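Local coordinates for protein transcriptional regulator PA3341 (Pseudomonas aeruginosa, PDB 2FBH) that probably binds DNA as a dimeric transcription factor of the MarR family that regulates gene expression, and binds zinc in the crystal, at residues G34-L46 against L69-V82. Residues are numbered along the deposited sequence; the frame is centred on the assembly and turned at random.
Sequences GLSQARWLVLLHL and LARLLDGLESQGLV
Val42 projects from helix 39-46 as a knob into a hole formed by Leu69, Leu72, Leu73 and Leu76 of helix 69-78. With CG1 anti to the backbone N (chi1 173°), its two methyls diverge: CG1 reaches Leu76 CD1 at 3.7 Å and also touches Leu73, while CG2 presses on Leu69 CD1 at 3.4 Å, tighter than ordinary van der Waals contact. A compact, branched valine suits such a socket, whose longer leucine walls bridge the gap between segments whose axes approach to 9.9 Å and cross at -80°. Apolar packing continues at Leu72 and Leu76. Leu72 fits CD1 against Ala38 CB (3.8 Å) and CD2 against the aliphatic CG of Gln37. Leu76 inserts its two methyls among Leu35, Val42 and Leu43, meeting the Leu35 side chain at about a right angle, and past the end of helix 69-78 Val82 CG1 meets Leu46 CD1 at 3.6 Å.

At the more polar margin Arg39 reaches along helix 69-78 from Leu72 to Gly75. Its CG lies on Leu72 CD2 (3.6 Å), and a bend at chi3 (-66°) carries the guanidinium to Gly75, where NH1 comes within 3.1 Å of CA. Gly75, without a side chain, lets the flat group come close, with Gly75 C over one face, displaced toward its rim. No hydrogen bond joins the segments directly, but a water weakly links Arg39 NH2 to Ser78 OG, which donates to Gly75 O (2.6 Å).

Gly80 ends the second helix in a Schellman motif, its positive phi readily adopted by glycine, and the chain turns through Leu81 into strand 82-85. Helix 55-62 adds Leu58 against Val42 and Leu69, while helix 102-120 supplies Leu105 to Leu43 and Leu81. This packing of helix 39-48 against helix 66-78, the probable DNA-recognition helix, is characteristic of the MarR winged helix-turn-helix domain.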
ATOM      1  N   GLY A  34      -9.507 -16.340  -8.777  1.00 23.17           N
ATOM      2  CA  GLY A  34      -9.554 -16.971  -7.411  1.00 26.50           C
ATOM      3  C   GLY A  34      -8.215 -16.885  -6.684  1.00 28.61           C
ATOM      4  O   GLY A  34      -7.896 -17.709  -5.807  1.00 29.74           O
ATOM      5  N   LEU A  35      -7.408 -15.876  -7.005  1.00 26.42           N
ATOM      6  CA  LEU A  35      -6.082 -15.783  -6.377  1.00 27.72           C
ATOM      7  C   LEU A  35      -6.143 -14.746  -5.312  1.00 30.22           C
ATOM      8  O   LEU A  35      -5.689 -13.588  -5.518  1.00 33.15           O
ATOM      9  CB  LEU A  35      -5.049 -15.316  -7.381  1.00 26.16           C
ATOM     10  CG  LEU A  35      -4.724 -16.315  -8.471  1.00 27.42           C
ATOM     11  CD1 LEU A  35      -4.056 -15.633  -9.649  1.00 22.43           C
ATOM     12  CD2 LEU A  35      -3.856 -17.393  -7.859  1.00 29.18           C
ATOM     13  N   SER A  36      -6.646 -15.162  -4.162  1.00 30.90           N
ATOM     14  CA  SER A  36      -7.038 -14.285  -3.103  1.00 32.50           C
ATOM     15  C   SER A  36      -5.836 -13.897  -2.289  1.00 32.29           C
ATOM     16  O   SER A  36      -4.739 -14.460  -2.455  1.00 30.78           O
ATOM     17  CB  SER A  36      -7.973 -15.065  -2.175  1.00 32.61           C
ATOM     18  OG  SER A  36      -8.986 -15.805  -2.890  1.00 38.13           O
ATOM     19  N   GLN A  37      -6.076 -13.018  -1.330  1.00 33.75           N
ATOM     20  CA  GLN A  37      -5.016 -12.294  -0.633  1.00 35.98           C
ATOM     21  C   GLN A  37      -4.014 -11.823  -1.689  1.00 36.52           C
ATOM     22  O   GLN A  37      -4.390 -11.604  -2.889  1.00 37.69           O
ATOM     23  CB  GLN A  37      -4.385 -13.065   0.555  1.00 36.95           C
ATOM     24  CG  GLN A  37      -4.556 -14.604   0.579  1.00 42.16           C
ATOM     25  CD  GLN A  37      -6.014 -15.080   0.670  1.00 45.96           C
ATOM     26  OE1 GLN A  37      -6.861 -14.437   1.275  1.00 50.20           O
ATOM     27  NE2 GLN A  37      -6.300 -16.199   0.042  1.00 47.54           N
ATOM     28  N   ALA A  38      -2.767 -11.643  -1.294  1.00 35.13           N
ATOM     29  CA  ALA A  38      -1.886 -11.009  -2.261  1.00 35.09           C
ATOM     30  C   ALA A  38      -1.519 -11.926  -3.463  1.00 33.17           C
ATOM     31  O   ALA A  38      -0.754 -11.532  -4.309  1.00 33.65           O
ATOM     32  CB  ALA A  38      -0.635 -10.443  -1.554  1.00 34.65           C
ATOM     33  N   ARG A  39      -2.108 -13.114  -3.583  1.00 30.20           N
ATOM     34  CA  ARG A  39      -1.413 -14.214  -4.268  1.00 27.03           C
ATOM     35  C   ARG A  39      -1.052 -13.913  -5.704  1.00 25.10           C
ATOM     36  O   ARG A  39       0.022 -14.288  -6.169  1.00 23.71           O
ATOM     37  CB  ARG A  39      -2.192 -15.511  -4.156  1.00 26.58           C
ATOM     38  CG  ARG A  39      -2.352 -15.770  -2.711  1.00 30.78           C
ATOM     39  CD  ARG A  39      -2.469 -17.166  -2.394  1.00 39.63           C
ATOM     40  NE  ARG A  39      -3.658 -17.775  -2.913  1.00 41.49           N
ATOM     41  CZ  ARG A  39      -4.227 -18.812  -2.300  1.00 50.00           C
ATOM     42  NH1 ARG A  39      -3.719 -19.240  -1.137  1.00 53.37           N
ATOM     43  NH2 ARG A  39      -5.298 -19.409  -2.815  1.00 51.74           N
ATOM     44  N   TRP A  40      -1.912 -13.183  -6.391  1.00 21.87           N
ATOM     45  CA  TRP A  40      -1.636 -12.841  -7.786  1.00 21.39           C
ATOM     46  C   TRP A  40      -0.408 -11.905  -7.931  1.00 21.88           C
ATOM     47  O   TRP A  40       0.267 -11.917  -8.982  1.00 23.10           O
ATOM     48  CB  TRP A  40      -2.849 -12.214  -8.458  1.00 19.41           C
ATOM     49  CG  TRP A  40      -3.436 -10.932  -7.812  1.00 19.00           C
ATOM     50  CD1 TRP A  40      -4.591 -10.852  -7.044  1.00 19.61           C
ATOM     51  CD2 TRP A  40      -2.951  -9.584  -7.933  1.00 20.15           C
ATOM     52  NE1 TRP A  40      -4.805  -9.545  -6.663  1.00 19.21           N
ATOM     53  CE2 TRP A  40      -3.821  -8.751  -7.184  1.00 19.63           C
ATOM     54  CE3 TRP A  40      -1.869  -8.996  -8.603  1.00 20.41           C
ATOM     55  CZ2 TRP A  40      -3.652  -7.341  -7.102  1.00 18.11           C
ATOM     56  CZ3 TRP A  40      -1.689  -7.584  -8.499  1.00 18.03           C
ATOM     57  CH2 TRP A  40      -2.565  -6.795  -7.788  1.00 17.91           C
ATOM     58  N   LEU A  41      -0.138 -11.146  -6.878  0.50 22.27           N
ATOM     59  CA  LEU A  41       0.966 -10.167  -6.822  0.50 24.09           C
ATOM     60  C   LEU A  41       2.346 -10.833  -6.600  0.50 23.79           C
ATOM     61  O   LEU A  41       3.357 -10.354  -7.066  0.50 23.70           O
ATOM     62  CB  LEU A  41       0.665  -9.147  -5.734  0.50 24.70           C
ATOM     63  CG  LEU A  41       1.208  -7.718  -5.781  0.50 25.94           C
ATOM     64  CD1 LEU A  41       2.449  -7.615  -4.938  0.50 26.47           C
ATOM     65  CD2 LEU A  41       1.480  -7.230  -7.211  0.50 26.55           C
ATOM     66  N   VAL A  42       2.344 -11.962  -5.896  1.00 23.81           N
ATOM     67  CA  VAL A  42       3.478 -12.868  -5.854  1.00 22.71           C
ATOM     68  C   VAL A  42       3.774 -13.441  -7.254  1.00 22.28           C
ATOM     69  O   VAL A  42       4.905 -13.343  -7.694  1.00 22.77           O
ATOM     70  CB  VAL A  42       3.252 -13.979  -4.762  1.00 23.81           C
ATOM     71  CG1 VAL A  42       4.356 -15.027  -4.825  1.00 22.65           C
ATOM     72  CG2 VAL A  42       3.205 -13.321  -3.322  1.00 24.31           C
ATOM     73  N   LEU A  43       2.755 -14.011  -7.956  1.00 21.32           N
ATOM     74  CA  LEU A  43       2.862 -14.501  -9.320  1.00 22.95           C
ATOM     75  C   LEU A  43       3.375 -13.423 -10.243  1.00 23.81           C
ATOM     76  O   LEU A  43       4.269 -13.640 -11.045  1.00 22.04           O
ATOM     77  CB  LEU A  43       1.492 -14.928  -9.827  1.00 23.18           C
ATOM     78  CG  LEU A  43       1.000 -16.243  -9.222  1.00 21.28           C
ATOM     79  CD1 LEU A  43      -0.290 -16.654  -9.944  1.00 20.22           C
ATOM     80  CD2 LEU A  43       2.095 -17.441  -9.382  1.00 21.22           C
ATOM     81  N   LEU A  44       2.822 -12.218 -10.081  1.00 23.64           N
ATOM     82  CA  LEU A  44       3.204 -11.158 -11.020  1.00 24.66           C
ATOM     83  C   LEU A  44       4.682 -10.871 -10.826  1.00 24.73           C
ATOM     84  O   LEU A  44       5.410 -10.776 -11.806  1.00 25.69           O
ATOM     85  CB  LEU A  44       2.392  -9.920 -10.742  1.00 24.60           C
ATOM     86  CG  LEU A  44       1.806  -9.242 -11.930  1.00 28.71           C
ATOM     87  CD1 LEU A  44       1.525  -7.812 -11.518  1.00 26.92           C
ATOM     88  CD2 LEU A  44       2.661  -9.394 -13.200  1.00 28.41           C
ATOM     89  N   HIS A  45       5.139 -10.788  -9.575  1.00 24.38           N
ATOM     90  CA  HIS A  45       6.530 -10.496  -9.314  1.00 26.63           C
ATOM     91  C   HIS A  45       7.482 -11.623  -9.740  1.00 26.52           C
ATOM     92  O   HIS A  45       8.586 -11.374 -10.245  1.00 24.71           O
ATOM     93  CB  HIS A  45       6.697 -10.109  -7.869  1.00 26.90           C
ATOM     94  CG  HIS A  45       6.174  -8.723  -7.567  1.00 33.89           C
ATOM     95  ND1 HIS A  45       6.973  -7.717  -7.053  1.00 40.71           N
ATOM     96  CD2 HIS A  45       4.951  -8.164  -7.758  1.00 35.35           C
ATOM     97  CE1 HIS A  45       6.247  -6.618  -6.882  1.00 39.69           C
ATOM     98  NE2 HIS A  45       5.018  -6.863  -7.304  1.00 37.41           N
ATOM     99  N   LEU A  46       7.033 -12.871  -9.599  1.00 25.30           N
ATOM    100  CA  LEU A  46       7.804 -13.983 -10.122  1.00 25.31           C
ATOM    101  C   LEU A  46       7.929 -13.908 -11.622  1.00 24.24           C
ATOM    102  O   LEU A  46       8.967 -14.255 -12.193  1.00 27.13           O
ATOM    103  CB  LEU A  46       7.135 -15.324  -9.719  1.00 24.51           C
ATOM    104  CG  LEU A  46       7.400 -15.669  -8.278  1.00 25.38           C
ATOM    105  CD1 LEU A  46       6.500 -16.920  -7.935  1.00 27.70           C
ATOM    106  CD2 LEU A  46       8.849 -16.007  -8.020  1.00 29.13           C
ATOM    107  N   LEU A  69       4.192 -14.270   3.590  1.00 31.52           N
ATOM    108  CA  LEU A  69       4.501 -14.859   2.268  1.00 29.85           C
ATOM    109  C   LEU A  69       4.437 -16.414   2.350  1.00 27.53           C
ATOM    110  O   LEU A  69       4.021 -17.036   1.415  1.00 25.05           O
ATOM    111  CB  LEU A  69       5.874 -14.400   1.693  1.00 27.92           C
ATOM    112  CG  LEU A  69       6.164 -14.823   0.252  1.00 31.23           C
ATOM    113  CD1 LEU A  69       5.175 -14.266  -0.765  1.00 32.30           C
ATOM    114  CD2 LEU A  69       7.623 -14.537  -0.147  1.00 33.18           C
ATOM    115  N   ALA A  70       4.895 -17.021   3.435  1.00 28.56           N
ATOM    116  CA  ALA A  70       4.905 -18.495   3.511  1.00 28.43           C
ATOM    117  C   ALA A  70       3.499 -19.057   3.276  1.00 27.09           C
ATOM    118  O   ALA A  70       3.372 -20.027   2.556  1.00 25.49           O
ATOM    119  CB  ALA A  70       5.441 -19.003   4.824  1.00 30.49           C
ATOM    120  N   ARG A  71       2.491 -18.435   3.894  1.00 26.75           N
ATOM    121  CA  ARG A  71       1.071 -18.800   3.662  1.00 25.47           C
ATOM    122  C   ARG A  71       0.615 -18.601   2.239  1.00 23.24           C
ATOM    123  O   ARG A  71      -0.047 -19.482   1.701  1.00 19.54           O
ATOM    124  CB  ARG A  71       0.135 -18.028   4.581  1.00 27.14           C
ATOM    125  CG  ARG A  71       0.435 -18.195   6.049  1.00 29.66           C
ATOM    126  CD  ARG A  71      -0.238 -19.422   6.619  1.00 34.87           C
ATOM    127  NE  ARG A  71      -0.147 -19.501   8.078  1.00 36.60           N
ATOM    128  CZ  ARG A  71      -1.125 -19.215   8.942  1.00 34.83           C
ATOM    129  NH1 ARG A  71      -2.325 -18.761   8.514  1.00 35.39           N
ATOM    130  NH2 ARG A  71      -0.899 -19.393  10.243  1.00 23.30           N
ATOM    131  N   LEU A  72       0.904 -17.418   1.643  1.00 21.82           N
ATOM    132  CA  LEU A  72       0.633 -17.138   0.249  1.00 21.53           C
ATOM    133  C   LEU A  72       1.251 -18.181  -0.636  1.00 21.22           C
ATOM    134  O   LEU A  72       0.573 -18.702  -1.510  1.00 22.02           O
ATOM    135  CB  LEU A  72       1.172 -15.731  -0.155  1.00 22.20           C
ATOM    136  CG  LEU A  72       0.518 -14.624   0.642  1.00 26.45           C
ATOM    137  CD1 LEU A  72       1.156 -13.291   0.201  1.00 31.50           C
ATOM    138  CD2 LEU A  72      -1.041 -14.624   0.452  1.00 27.74           C
ATOM    139  N   LEU A  73       2.516 -18.522  -0.340  1.00 19.50           N
ATOM    140  CA  LEU A  73       3.228 -19.490  -1.171  1.00 20.78           C
ATOM    141  C   LEU A  73       2.557 -20.890  -1.029  1.00 18.49           C
ATOM    142  O   LEU A  73       2.482 -21.595  -2.022  1.00 19.40           O
ATOM    143  CB  LEU A  73       4.712 -19.557  -0.808  1.00 20.27           C
ATOM    144  CG  LEU A  73       5.539 -18.345  -1.289  1.00 22.71           C
ATOM    145  CD1 LEU A  73       6.886 -18.414  -0.663  1.00 21.30           C
ATOM    146  CD2 LEU A  73       5.651 -18.306  -2.844  1.00 24.11           C
ATOM    147  N   ASP A  74       2.131 -21.269   0.187  1.00 19.20           N
ATOM    148  CA  ASP A  74       1.456 -22.602   0.378  1.00 18.01           C
ATOM    149  C   ASP A  74       0.238 -22.684  -0.557  1.00 17.66           C
ATOM    150  O   ASP A  74      -0.010 -23.686  -1.228  1.00 18.07           O
ATOM    151  CB  ASP A  74       0.888 -22.785   1.793  1.00 18.72           C
ATOM    152  CG  ASP A  74       1.967 -23.046   2.870  1.00 24.68           C
ATOM    153  OD1 ASP A  74       3.100 -23.418   2.519  1.00 24.98           O
ATOM    154  OD2 ASP A  74       1.637 -22.807   4.068  1.00 33.44           O
ATOM    155  N   GLY A  75      -0.518 -21.592  -0.607  1.00 17.32           N
ATOM    156  CA  GLY A  75      -1.629 -21.487  -1.518  1.00 18.36           C
ATOM    157  C   GLY A  75      -1.255 -21.693  -2.968  1.00 17.75           C
ATOM    158  O   GLY A  75      -1.860 -22.505  -3.640  1.00 20.09           O
ATOM    159  N   LEU A  76      -0.231 -20.997  -3.448  1.00 16.76           N
ATOM    160  CA  LEU A  76       0.117 -21.083  -4.823  1.00 16.69           C
ATOM    161  C   LEU A  76       0.707 -22.500  -5.132  1.00 16.01           C
ATOM    162  O   LEU A  76       0.499 -23.033  -6.171  1.00 17.22           O
ATOM    163  CB  LEU A  76       1.224 -20.048  -5.075  1.00 17.32           C
ATOM    164  CG  LEU A  76       0.668 -18.596  -5.107  1.00 17.81           C
ATOM    165  CD1 LEU A  76       1.849 -17.659  -5.405  1.00 22.02           C
ATOM    166  CD2 LEU A  76      -0.386 -18.480  -6.194  1.00 21.38           C
ATOM    167  N   GLU A  77       1.474 -23.010  -4.184  1.00 17.81           N
ATOM    168  CA  GLU A  77       2.154 -24.335  -4.340  1.00 17.97           C
ATOM    169  C   GLU A  77       1.080 -25.454  -4.386  1.00 17.38           C
ATOM    170  O   GLU A  77       1.132 -26.426  -5.215  1.00 16.79           O
ATOM    171  CB  GLU A  77       3.059 -24.511  -3.125  1.00 18.68           C
ATOM    172  CG  GLU A  77       4.080 -25.638  -3.289  1.00 23.90           C
ATOM    173  CD  GLU A  77       5.017 -25.706  -2.098  1.00 23.04           C
ATOM    174  OE1 GLU A  77       6.037 -26.323  -2.314  1.00 34.90           O
ATOM    175  OE2 GLU A  77       4.725 -25.238  -0.938  1.00 32.24           O
ATOM    176  N   SER A  78       0.081 -25.308  -3.509  1.00 18.22           N
ATOM    177  CA  SER A  78      -1.076 -26.223  -3.527  1.00 19.47           C
ATOM    178  C   SER A  78      -1.790 -26.296  -4.885  1.00 20.74           C
ATOM    179  O   SER A  78      -2.305 -27.348  -5.274  1.00 20.25           O
ATOM    180  CB  SER A  78      -2.082 -25.881  -2.412  1.00 19.63           C
ATOM    181  OG  SER A  78      -2.850 -24.717  -2.728  1.00 23.82           O
ATOM    182  N   GLN A  79      -1.781 -25.181  -5.610  1.00 22.14           N
ATOM    183  CA  GLN A  79      -2.417 -25.061  -6.917  1.00 24.80           C
ATOM    184  C   GLN A  79      -1.420 -25.431  -8.056  1.00 23.86           C
ATOM    185  O   GLN A  79      -1.742 -25.346  -9.263  1.00 26.32           O
ATOM    186  CB  GLN A  79      -3.027 -23.631  -7.098  1.00 25.64           C
ATOM    187  CG  GLN A  79      -4.057 -23.088  -6.007  1.00 29.24           C
ATOM    188  CD  GLN A  79      -4.338 -21.502  -6.032  1.00 29.31           C
ATOM    189  OE1 GLN A  79      -3.460 -20.646  -5.724  1.00 30.10           O
ATOM    190  NE2 GLN A  79      -5.579 -21.137  -6.352  1.00 38.04           N
ATOM    191  N   GLY A  80      -0.212 -25.894  -7.690  1.00 20.30           N
ATOM    192  CA  GLY A  80       0.761 -26.318  -8.690  1.00 19.38           C
ATOM    193  C   GLY A  80       1.343 -25.149  -9.516  1.00 19.88           C
ATOM    194  O   GLY A  80       1.794 -25.358 -10.645  1.00 21.12           O
ATOM    195  N   LEU A  81       1.312 -23.947  -8.950  1.00 17.34           N
ATOM    196  CA  LEU A  81       1.770 -22.729  -9.670  1.00 18.53           C
ATOM    197  C   LEU A  81       3.236 -22.386  -9.361  1.00 19.10           C
ATOM    198  O   LEU A  81       3.953 -21.726 -10.178  1.00 18.09           O
ATOM    199  CB  LEU A  81       0.850 -21.543  -9.364  1.00 18.17           C
ATOM    200  CG  LEU A  81      -0.595 -21.768  -9.804  1.00 18.24           C
ATOM    201  CD1 LEU A  81      -1.523 -20.605  -9.275  1.00 21.90           C
ATOM    202  CD2 LEU A  81      -0.766 -21.962 -11.326  1.00 18.77           C
ATOM    203  N   VAL A  82       3.688 -22.762  -8.161  1.00 16.19           N
ATOM    204  CA  VAL A  82       5.078 -22.552  -7.805  1.00 18.96           C
ATOM    205  C   VAL A  82       5.711 -23.817  -7.220  1.00 21.16           C
ATOM    206  O   VAL A  82       4.994 -24.685  -6.748  1.00 20.12           O
ATOM    207  CB  VAL A  82       5.291 -21.428  -6.758  1.00 18.60           C
ATOM    208  CG1 VAL A  82       4.701 -20.004  -7.278  1.00 18.84           C
ATOM    209  CG2 VAL A  82       4.674 -21.731  -5.445  1.00 19.91           C
TER
HETATM  210  O   HOH W   1      -5.433 -22.672  -2.470  1.00 50.38           O